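Local structure of EDTA monooxygenase (EDTA-degrading bacterium BNC1, 5DQP) at the interface of chains A and B. The protein oxidises EDTA as a monooxygenase of the bacterial luciferase-like family, probably using reduced flavin mononucleotide supplied by a partner flavin reductase. Coordinates in Å, arbitrary orientation; residue numbers count along the deposited sequence, not the author numbering. Chains: chain A/B, EDTA monooxygenase.

Contact 1: the interface of chains A and B. Residues chain A 57, 74-77, 108; chain B 76, 107-108.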
ATOM      1  N   ASP A  57      -8.951  -0.746  -9.111  1.00 19.70           N
ATOM      2  CA  ASP A  57      -9.010   0.408  -8.228  1.00 22.41           C
ATOM      3  C   ASP A  57      -9.349   1.681  -8.995  1.00 26.32           C
ATOM      4  O   ASP A  57      -8.943   1.862 -10.141  1.00 26.90           O
ATOM      5  CB  ASP A  57      -7.692   0.622  -7.478  1.00 19.90           C
ATOM      6  CG  ASP A  57      -7.780   1.768  -6.482  1.00 26.57           C
ATOM      7  OD1 ASP A  57      -8.743   1.750  -5.683  1.00 28.11           O
ATOM      8  OD2 ASP A  57      -6.916   2.687  -6.510  1.00 27.52           O
ATOM      9  N   ASP A  74      -7.170   1.043  -0.551  1.00 22.51           N
ATOM     10  CA  ASP A  74      -6.037   1.179  -1.455  1.00 17.77           C
ATOM     11  C   ASP A  74      -5.490  -0.202  -1.797  1.00 20.21           C
ATOM     12  O   ASP A  74      -5.273  -1.020  -0.893  1.00 20.02           O
ATOM     13  CB  ASP A  74      -4.920   2.024  -0.848  1.00 22.07           C
ATOM     14  CG  ASP A  74      -3.768   2.230  -1.830  1.00 27.11           C
ATOM     15  OD1 ASP A  74      -2.901   1.329  -1.915  1.00 26.93           O
ATOM     16  OD2 ASP A  74      -3.747   3.265  -2.539  1.00 31.20           O
ATOM     17  N   PRO A  75      -5.253  -0.496  -3.065  1.00 22.37           N
ATOM     18  CA  PRO A  75      -4.912  -1.872  -3.455  1.00 20.56           C
ATOM     19  C   PRO A  75      -3.483  -2.256  -3.114  1.00 19.12           C
ATOM     20  O   PRO A  75      -3.225  -3.425  -2.827  1.00 22.14           O
ATOM     21  CB  PRO A  75      -5.155  -1.877  -4.972  1.00 18.67           C
ATOM     22  CG  PRO A  75      -5.060  -0.455  -5.379  1.00 23.21           C
ATOM     23  CD  PRO A  75      -5.621   0.332  -4.229  1.00 21.96           C
ATOM     24  N   ILE A  76      -2.549  -1.303  -3.144  1.00 23.77           N
ATOM     25  CA  ILE A  76      -1.169  -1.597  -2.749  1.00 21.73           C
ATOM     26  C   ILE A  76      -1.124  -2.010  -1.280  1.00 22.78           C
ATOM     27  O   ILE A  76      -0.505  -3.019  -0.922  1.00 20.72           O
ATOM     28  CB  ILE A  76      -0.252  -0.386  -3.038  1.00 21.25           C
ATOM     29  CG1 ILE A  76      -0.350   0.035  -4.518  1.00 19.93           C
ATOM     30  CG2 ILE A  76       1.198  -0.713  -2.741  1.00 23.45           C
ATOM     31  CD1 ILE A  76       0.501   1.285  -4.899  1.00 24.25           C
ATOM     32  N   VAL A  77      -1.820  -1.257  -0.412  1.00 21.95           N
ATOM     33  CA  VAL A  77      -1.908  -1.586   1.021  1.00 18.06           C
ATOM     34  C   VAL A  77      -2.562  -2.951   1.232  1.00 19.26           C
ATOM     35  O   VAL A  77      -2.030  -3.814   1.948  1.00 16.62           O
ATOM     36  CB  VAL A  77      -2.676  -0.470   1.756  1.00 23.18           C
ATOM     37  CG1 VAL A  77      -3.136  -0.887   3.149  1.00 17.44           C
ATOM     38  CG2 VAL A  77      -1.845   0.803   1.790  1.00 16.75           C
ATOM     39  N   GLN A 108       6.606   2.033  -4.090  1.00 21.32           N
ATOM     40  CA  GLN A 108       5.604   1.245  -3.385  1.00 21.88           C
ATOM     41  C   GLN A 108       5.348  -0.097  -4.077  1.00 16.87           C
ATOM     42  O   GLN A 108       5.263  -1.131  -3.408  1.00 20.13           O
ATOM     43  CB  GLN A 108       4.326   2.067  -3.237  1.00 16.61           C
ATOM     44  CG  GLN A 108       4.453   3.160  -2.198  1.00 20.63           C
ATOM     45  CD  GLN A 108       3.130   3.870  -1.949  1.00 28.18           C
ATOM     46  OE1 GLN A 108       2.248   3.853  -2.803  1.00 26.46           O
ATOM     47  NE2 GLN A 108       2.988   4.495  -0.778  1.00 27.28           N
TER
ATOM     48  N   ILE B  76       4.524   2.498   4.626  1.00 18.56           N
ATOM     49  CA  ILE B  76       3.114   2.120   4.577  1.00 17.29           C
ATOM     50  C   ILE B  76       2.966   0.670   4.127  1.00 22.19           C
ATOM     51  O   ILE B  76       2.225  -0.110   4.734  1.00 17.14           O
ATOM     52  CB  ILE B  76       2.320   3.063   3.653  1.00 19.74           C
ATOM     53  CG1 ILE B  76       2.468   4.529   4.113  1.00 20.85           C
ATOM     54  CG2 ILE B  76       0.840   2.642   3.665  1.00 21.55           C
ATOM     55  CD1 ILE B  76       1.594   5.539   3.269  1.00 22.87           C
ATOM     56  N   ARG B 107      -5.977   7.983   1.965  1.00 20.41           N
ATOM     57  CA  ARG B 107      -6.574   6.681   1.684  1.00 18.58           C
ATOM     58  C   ARG B 107      -5.676   5.531   2.128  1.00 18.27           C
ATOM     59  O   ARG B 107      -6.154   4.532   2.684  1.00 18.89           O
ATOM     60  CB  ARG B 107      -6.867   6.580   0.196  1.00 16.31           C
ATOM     61  CG  ARG B 107      -7.380   5.232  -0.163  1.00 28.57           C
ATOM     62  CD  ARG B 107      -8.259   5.329  -1.367  1.00 37.21           C
ATOM     63  NE  ARG B 107      -7.498   5.159  -2.573  1.00 28.07           N
ATOM     64  CZ  ARG B 107      -7.716   4.201  -3.472  1.00 25.05           C
ATOM     65  NH1 ARG B 107      -6.909   4.138  -4.517  1.00 23.76           N
ATOM     66  NH2 ARG B 107      -8.712   3.320  -3.334  1.00 25.37           N
ATOM     67  N   GLN B 108      -4.373   5.655   1.900  1.00 17.85           N
ATOM     68  CA  GLN B 108      -3.461   4.585   2.298  1.00 18.82           C
ATOM     69  C   GLN B 108      -3.372   4.463   3.820  1.00 16.32           C
ATOM     70  O   GLN B 108      -3.417   3.354   4.355  1.00 18.41           O
ATOM     71  CB  GLN B 108      -2.088   4.806   1.642  1.00 18.69           C
ATOM     72  CG  GLN B 108      -2.169   4.642   0.103  1.00 10.88           C
ATOM     73  CD  GLN B 108      -0.832   4.759  -0.646  1.00 23.15           C
ATOM     74  OE1 GLN B 108       0.133   5.328  -0.157  1.00 24.44           O
ATOM     75  NE2 GLN B 108      -0.783   4.191  -1.843  1.00 22.94           N
TER
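Helix 102-115 of chain B lies against the start of helix 75-85 of chain A, the loop residue A:Asp57 and the equivalent helix 102-115 of A. B:Arg107 and A:Asp57 approach from opposite directions in an end-on salt bridge, guanidinium and carboxylate only 10° from coplanar. NH2 of B:Arg107 donates to OD1 of A:Asp57 at 2.8 Å, and NH1 to OD2, each on the syn side, fixing the rotation of both groups. The arginine reaches there because its chain bends at CG-CD (chi3 90°). CA of A:Asp74 lies over one guanidinium face, toward its rim, and OD2 of A:Asp74 makes a longer salt bridge of 3.8 Å to NH1 of B:Arg107, which thus serves two carboxylates.

A:Asp74 caps the N-terminus of helix 75-85, its OD1 taking the backbone N of A:Val77 on the anti lone pair. So held, it presents OD2 to B:Gln108 NE2, 3.2 Å away and above the carboxylate plane. NE2 also donates to A:Gln108 OE1, and A:Gln108 NE2 donates back to B:Gln108 OE1 at 3.0 Å. The two Gln108 amides thus pair about the two-fold axis, turned 40° from each other, their donors tilted from the carbonyl planes. Alongside, CG2 of A:Val77 meets CG2 of B:Ile76 at 3.8 Å. In the deposited pair, possibly the biological dimer, the site holds the chains together; A:Asp57 probably also lies at the FMN site, so its pairing may steady the flavin pocket's edge.

Contact 2: the interface of chains A and B. Residues chain A 27-30; chain B 171-173.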
ATOM      1  N   GLY A  27     -24.462 -12.075   4.275  1.00 25.30           N
ATOM      2  CA  GLY A  27     -25.185 -10.816   4.265  1.00 20.69           C
ATOM      3  C   GLY A  27     -24.652  -9.711   5.153  1.00 26.15           C
ATOM      4  O   GLY A  27     -25.386  -8.762   5.434  1.00 25.72           O
ATOM      5  N   ASN A  28     -23.402  -9.799   5.614  1.00 19.53           N
ATOM      6  CA  ASN A  28     -22.810  -8.758   6.458  1.00 22.46           C
ATOM      7  C   ASN A  28     -22.090  -7.758   5.561  1.00 17.00           C
ATOM      8  O   ASN A  28     -20.963  -7.989   5.120  1.00 20.37           O
ATOM      9  CB  ASN A  28     -21.872  -9.372   7.503  1.00 20.12           C
ATOM     10  CG  ASN A  28     -21.221  -8.319   8.414  1.00 25.19           C
ATOM     11  OD1 ASN A  28     -21.553  -7.127   8.356  1.00 23.20           O
ATOM     12  ND2 ASN A  28     -20.286  -8.760   9.251  1.00 26.44           N
ATOM     13  N   ARG A  29     -22.721  -6.621   5.301  1.00 20.36           N
ATOM     14  CA  ARG A  29     -22.104  -5.676   4.381  1.00 18.93           C
ATOM     15  C   ARG A  29     -20.732  -5.222   4.864  1.00 20.52           C
ATOM     16  O   ARG A  29     -19.877  -4.859   4.047  1.00 18.80           O
ATOM     17  CB  ARG A  29     -23.037  -4.481   4.162  1.00 18.05           C
ATOM     18  CG  ARG A  29     -24.269  -4.839   3.294  1.00 18.36           C
ATOM     19  CD  ARG A  29     -25.142  -3.598   2.996  1.00 19.18           C
ATOM     20  NE  ARG A  29     -25.746  -2.984   4.185  1.00 25.31           N
ATOM     21  CZ  ARG A  29     -26.906  -3.368   4.725  1.00 22.66           C
ATOM     22  NH1 ARG A  29     -27.588  -4.369   4.205  1.00 15.40           N
ATOM     23  NH2 ARG A  29     -27.371  -2.763   5.806  1.00 24.32           N
ATOM     24  N   ALA A  30     -20.507  -5.211   6.179  1.00 18.18           N
ATOM     25  CA  ALA A  30     -19.253  -4.701   6.727  1.00 20.57           C
ATOM     26  C   ALA A  30     -18.062  -5.642   6.504  1.00 22.47           C
ATOM     27  O   ALA A  30     -16.935  -5.269   6.859  1.00 19.89           O
ATOM     28  CB  ALA A  30     -19.420  -4.426   8.230  1.00 16.61           C
TER
ATOM     29  N   ALA B 171     -25.228  -2.697   9.254  1.00 25.46           N
ATOM     30  CA  ALA B 171     -24.581  -3.259   8.079  1.00 23.63           C
ATOM     31  C   ALA B 171     -25.165  -4.609   7.673  1.00 22.40           C
ATOM     32  O   ALA B 171     -24.685  -5.206   6.711  1.00 20.94           O
ATOM     33  CB  ALA B 171     -23.072  -3.387   8.319  1.00 20.90           C
ATOM     34  N   ILE B 172     -26.187  -5.100   8.370  1.00 23.23           N
ATOM     35  CA  ILE B 172     -26.797  -6.398   8.088  1.00 26.66           C
ATOM     36  C   ILE B 172     -28.293  -6.185   7.909  1.00 24.94           C
ATOM     37  O   ILE B 172     -28.962  -5.705   8.825  1.00 25.41           O
ATOM     38  CB  ILE B 172     -26.521  -7.423   9.207  1.00 28.88           C
ATOM     39  CG1 ILE B 172     -25.023  -7.751   9.287  1.00 29.36           C
ATOM     40  CG2 ILE B 172     -27.301  -8.708   8.953  1.00 28.13           C
ATOM     41  CD1 ILE B 172     -24.607  -8.538  10.536  1.00 29.20           C
ATOM     42  N   GLY B 173     -28.808  -6.513   6.723  1.00 25.34           N
ATOM     43  CA  GLY B 173     -30.228  -6.532   6.484  1.00 25.71           C
ATOM     44  C   GLY B 173     -30.753  -5.222   5.929  1.00 31.26           C
ATOM     45  O   GLY B 173     -29.984  -4.311   5.591  1.00 27.87           O
TER
HETATM   46  O   HOH W   1     -27.604  -7.973   4.323  1.00 23.72           O
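CG1 of B:Ile172 packs against CA of A:Asn28 at 3.7 Å, where the two side chains cross obliquely, and CB of A:Ala30 meets CB of B:Ala171 at 3.8 Å. These small apolar contacts flank an antiparallel beta bridge between A:Asn28 and B:Ile172, a short strand-like pairing of loops from two luciferase-family subunits. The amide of A:Asn28 is swung away from its own backbone N (chi1 180°), which carries OD1 to the backbone N of A:Ala30, 3.1 Å away. That donor stands above the carbonyl plane, and the bond closes an Asx turn leading into 3-10 helix 29-33 while the same oxygen rests on CG1 of B:Ile172.

Moving outward, the direct bond of the bridge runs from the backbone N of A:Arg29 to the carbonyl O of B:Ala171, at 2.8 Å. The arginine side chain then folds back, bent at chi3 (-64°), and sets the centre of one guanidinium face over that same oxygen, an arrangement that may ease its partial negative charge. Both terminal nitrogens converge on another backbone oxygen: NH1 of A:Arg29 lies 2.8 Å from O of B:Gly173, and NH2 lies 3.0 Å from it. The NH2 donor sits in the carbonyl plane, whereas NH1 is tilted 30° from it. At the rim, water 1 stands in for the bridge's other bond, joining the carbonyl O of A:Gly27, 2.6 Å from the water oxygen, to the backbone N of B:Gly173.

Contact 3: the interface of chains A and B. Residues chain A 59, 99-100, 136; chain B 101, 103-104, 107.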
ATOM      1  N   PRO A  59      -9.494   5.792  -7.282  1.00 24.82           N
ATOM      2  CA  PRO A  59      -9.573   6.625  -6.056  1.00 21.45           C
ATOM      3  C   PRO A  59     -10.761   7.586  -6.096  1.00 22.75           C
ATOM      4  O   PRO A  59     -10.624   8.793  -6.297  1.00 20.88           O
ATOM      5  CB  PRO A  59      -8.217   7.346  -6.049  1.00 20.88           C
ATOM      6  CG  PRO A  59      -7.459   6.864  -7.318  1.00 24.29           C
ATOM      7  CD  PRO A  59      -8.455   6.237  -8.222  1.00 18.24           C
ATOM      8  N   PHE A  99      -2.777  10.209 -11.706  1.00 23.85           N
ATOM      9  CA  PHE A  99      -2.737  10.812 -10.409  1.00 31.85           C
ATOM     10  C   PHE A  99      -1.954   9.929  -9.458  1.00 43.02           C
ATOM     11  O   PHE A  99      -2.448   9.450  -8.472  1.00 33.76           O
ATOM     12  CB  PHE A  99      -4.153  11.042  -9.901  1.00 26.29           C
ATOM     13  CG  PHE A  99      -5.009  11.781 -10.868  1.00 27.20           C
ATOM     14  CD1 PHE A  99      -4.875  13.116 -11.022  1.00 26.51           C
ATOM     15  CD2 PHE A  99      -5.881  11.113 -11.681  1.00 27.10           C
ATOM     16  CE1 PHE A  99      -5.631  13.783 -11.932  1.00 31.02           C
ATOM     17  CE2 PHE A  99      -6.648  11.770 -12.585  1.00 25.69           C
ATOM     18  CZ  PHE A  99      -6.524  13.112 -12.715  1.00 24.44           C
ATOM     19  N   SER A 100      -0.708   9.753  -9.791  1.00 28.42           N
ATOM     20  CA  SER A 100       0.292   9.177  -8.916  1.00 30.68           C
ATOM     21  C   SER A 100       1.591   9.941  -9.136  1.00 24.20           C
ATOM     22  O   SER A 100       1.833  10.476 -10.218  1.00 29.56           O
ATOM     23  CB  SER A 100       0.479   7.670  -9.182  1.00 24.37           C
ATOM     24  OG  SER A 100      -0.680   6.920  -8.859  1.00 28.20           O
ATOM     25  N   TYR A 136      -7.952  15.081  -6.902  1.00 19.96           N
ATOM     26  CA  TYR A 136      -6.594  15.586  -7.057  1.00 23.01           C
ATOM     27  C   TYR A 136      -6.564  16.998  -7.611  1.00 23.80           C
ATOM     28  O   TYR A 136      -5.531  17.430  -8.122  1.00 27.09           O
ATOM     29  CB  TYR A 136      -5.777  14.643  -7.943  1.00 22.53           C
ATOM     30  CG  TYR A 136      -5.657  13.293  -7.271  1.00 23.12           C
ATOM     31  CD1 TYR A 136      -4.643  13.053  -6.372  1.00 23.24           C
ATOM     32  CD2 TYR A 136      -6.605  12.297  -7.484  1.00 22.84           C
ATOM     33  CE1 TYR A 136      -4.536  11.854  -5.726  1.00 24.82           C
ATOM     34  CE2 TYR A 136      -6.521  11.074  -6.821  1.00 24.81           C
ATOM     35  CZ  TYR A 136      -5.473  10.861  -5.950  1.00 25.33           C
ATOM     36  OH  TYR A 136      -5.327   9.676  -5.282  1.00 21.49           O
TER
ATOM     37  N   LEU B 101       0.454  13.283  -2.374  1.00 24.31           N
ATOM     38  CA  LEU B 101      -0.874  13.783  -2.716  1.00 24.81           C
ATOM     39  C   LEU B 101      -1.822  13.531  -1.543  1.00 20.70           C
ATOM     40  O   LEU B 101      -1.887  12.403  -1.041  1.00 20.73           O
ATOM     41  CB  LEU B 101      -1.384  13.089  -3.970  1.00 23.18           C
ATOM     42  CG  LEU B 101      -0.376  13.074  -5.108  1.00 28.19           C
ATOM     43  CD1 LEU B 101      -0.902  12.252  -6.286  1.00 28.31           C
ATOM     44  CD2 LEU B 101      -0.114  14.516  -5.525  1.00 30.93           C
ATOM     45  N   TYR B 103      -5.060  13.062  -1.074  1.00 19.45           N
ATOM     46  CA  TYR B 103      -6.096  12.033  -1.194  1.00 22.54           C
ATOM     47  C   TYR B 103      -5.498  10.633  -1.120  1.00 17.03           C
ATOM     48  O   TYR B 103      -6.067   9.737  -0.481  1.00 17.71           O
ATOM     49  CB  TYR B 103      -6.876  12.195  -2.510  1.00 18.07           C
ATOM     50  CG  TYR B 103      -8.136  11.353  -2.567  1.00 20.62           C
ATOM     51  CD1 TYR B 103      -9.331  11.832  -2.032  1.00 19.73           C
ATOM     52  CD2 TYR B 103      -8.138  10.077  -3.138  1.00 16.71           C
ATOM     53  CE1 TYR B 103     -10.496  11.068  -2.064  1.00 15.77           C
ATOM     54  CE2 TYR B 103      -9.317   9.296  -3.167  1.00 16.58           C
ATOM     55  CZ  TYR B 103     -10.485   9.809  -2.623  1.00 18.71           C
ATOM     56  OH  TYR B 103     -11.665   9.090  -2.624  1.00 21.00           O
ATOM     57  N   THR B 104      -4.386  10.411  -1.817  1.00 19.16           N
ATOM     58  CA  THR B 104      -3.737   9.105  -1.774  1.00 20.84           C
ATOM     59  C   THR B 104      -3.256   8.785  -0.367  1.00 19.82           C
ATOM     60  O   THR B 104      -3.505   7.690   0.162  1.00 20.14           O
ATOM     61  CB  THR B 104      -2.574   9.073  -2.766  1.00 24.70           C
ATOM     62  OG1 THR B 104      -3.085   9.239  -4.095  1.00 24.01           O
ATOM     63  CG2 THR B 104      -1.841   7.747  -2.676  1.00 24.02           C
ATOM     64  N   ARG B 107      -5.977   7.983   1.965  1.00 20.41           N
ATOM     65  CA  ARG B 107      -6.574   6.681   1.684  1.00 18.58           C
ATOM     66  C   ARG B 107      -5.676   5.531   2.128  1.00 18.27           C
ATOM     67  O   ARG B 107      -6.154   4.532   2.684  1.00 18.89           O
ATOM     68  CB  ARG B 107      -6.867   6.580   0.196  1.00 16.31           C
ATOM     69  CG  ARG B 107      -7.380   5.232  -0.163  1.00 28.57           C
ATOM     70  CD  ARG B 107      -8.259   5.329  -1.367  1.00 37.21           C
ATOM     71  NE  ARG B 107      -7.498   5.159  -2.573  1.00 28.07           N
ATOM     72  CZ  ARG B 107      -7.716   4.201  -3.472  1.00 25.05           C
ATOM     73  NH1 ARG B 107      -6.909   4.138  -4.517  1.00 23.76           N
ATOM     74  NH2 ARG B 107      -8.712   3.320  -3.334  1.00 25.37           N
TER
HETATM   75  O   HOH W   2      -1.454   8.257  -6.124  1.00 31.80           O
HETATM   76  O   HOH W   3      -4.832   6.520  -4.608  1.00 46.31           O
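The side chain of A:Tyr136 crosses those of B:Leu101 and B:Tyr103 at about a right angle, and its contacts run along the ring edge and the hydroxyl end. CD1 of B:Leu101 touches CE1 of the tyrosine at 3.7 Å, while CB of the same leucine lies in the ring plane at that edge. Within chain A, CB of A:Phe99 covers the centre of one ring face, which probably limits how the phenol can turn. CB of B:Tyr103 leans on CZ of A:Tyr136, and farther along, the B:Tyr103 ring reaches A:Pro59, where CE2 lies 3.6 Å from CB of the proline. With its CG opposite the backbone N (chi1 -168°), B:Tyr103 leans out from helix 102-115 toward that proline. CA of A:Pro59 sits over the centre of the B:Arg107 guanidinium, 4.0 Å from CZ, on the face opposite A:Asp74, so chain A sandwiches the group.

Toward the polar rim, the phenol OH of A:Tyr136 and OG1 of B:Thr104 share a hydrogen bond of 2.6 Å, whose direction the structure alone does not show. OG1 lies in the plane of the tyrosine ring. It also meets water 2 at 2.8 Å, and through that water reaches the carbonyl O of A:Phe99 and OG of A:Ser100. Water 3 lies within hydrogen-bonding distance of both hydroxyls and at the in-plane edge of the guanidinium, where NH1 of B:Arg107 meets it at 3.2 Å, 168° at the hydrogen.

Contact 1 and contact 3 form a continuous patch, their C-alpha centres about 10 Å apart, and share B:Arg107. Helix 102-115 of chain B supplies residues to both, so one helix links the acidic and amide cluster of contact 1 to the tyrosine packing of contact 3. Contact 2 lies farther out, about 24 Å from contact 1 and 28 Å from contact 3 between centres, and uses loop and 3-10 segments. Since the interface is two-fold symmetric, each contact recurs with the chains exchanged. A core built on helix 102-115 and the loops it touches, with peripheral loop pairings on either side, would probably fix the subunits' orientation.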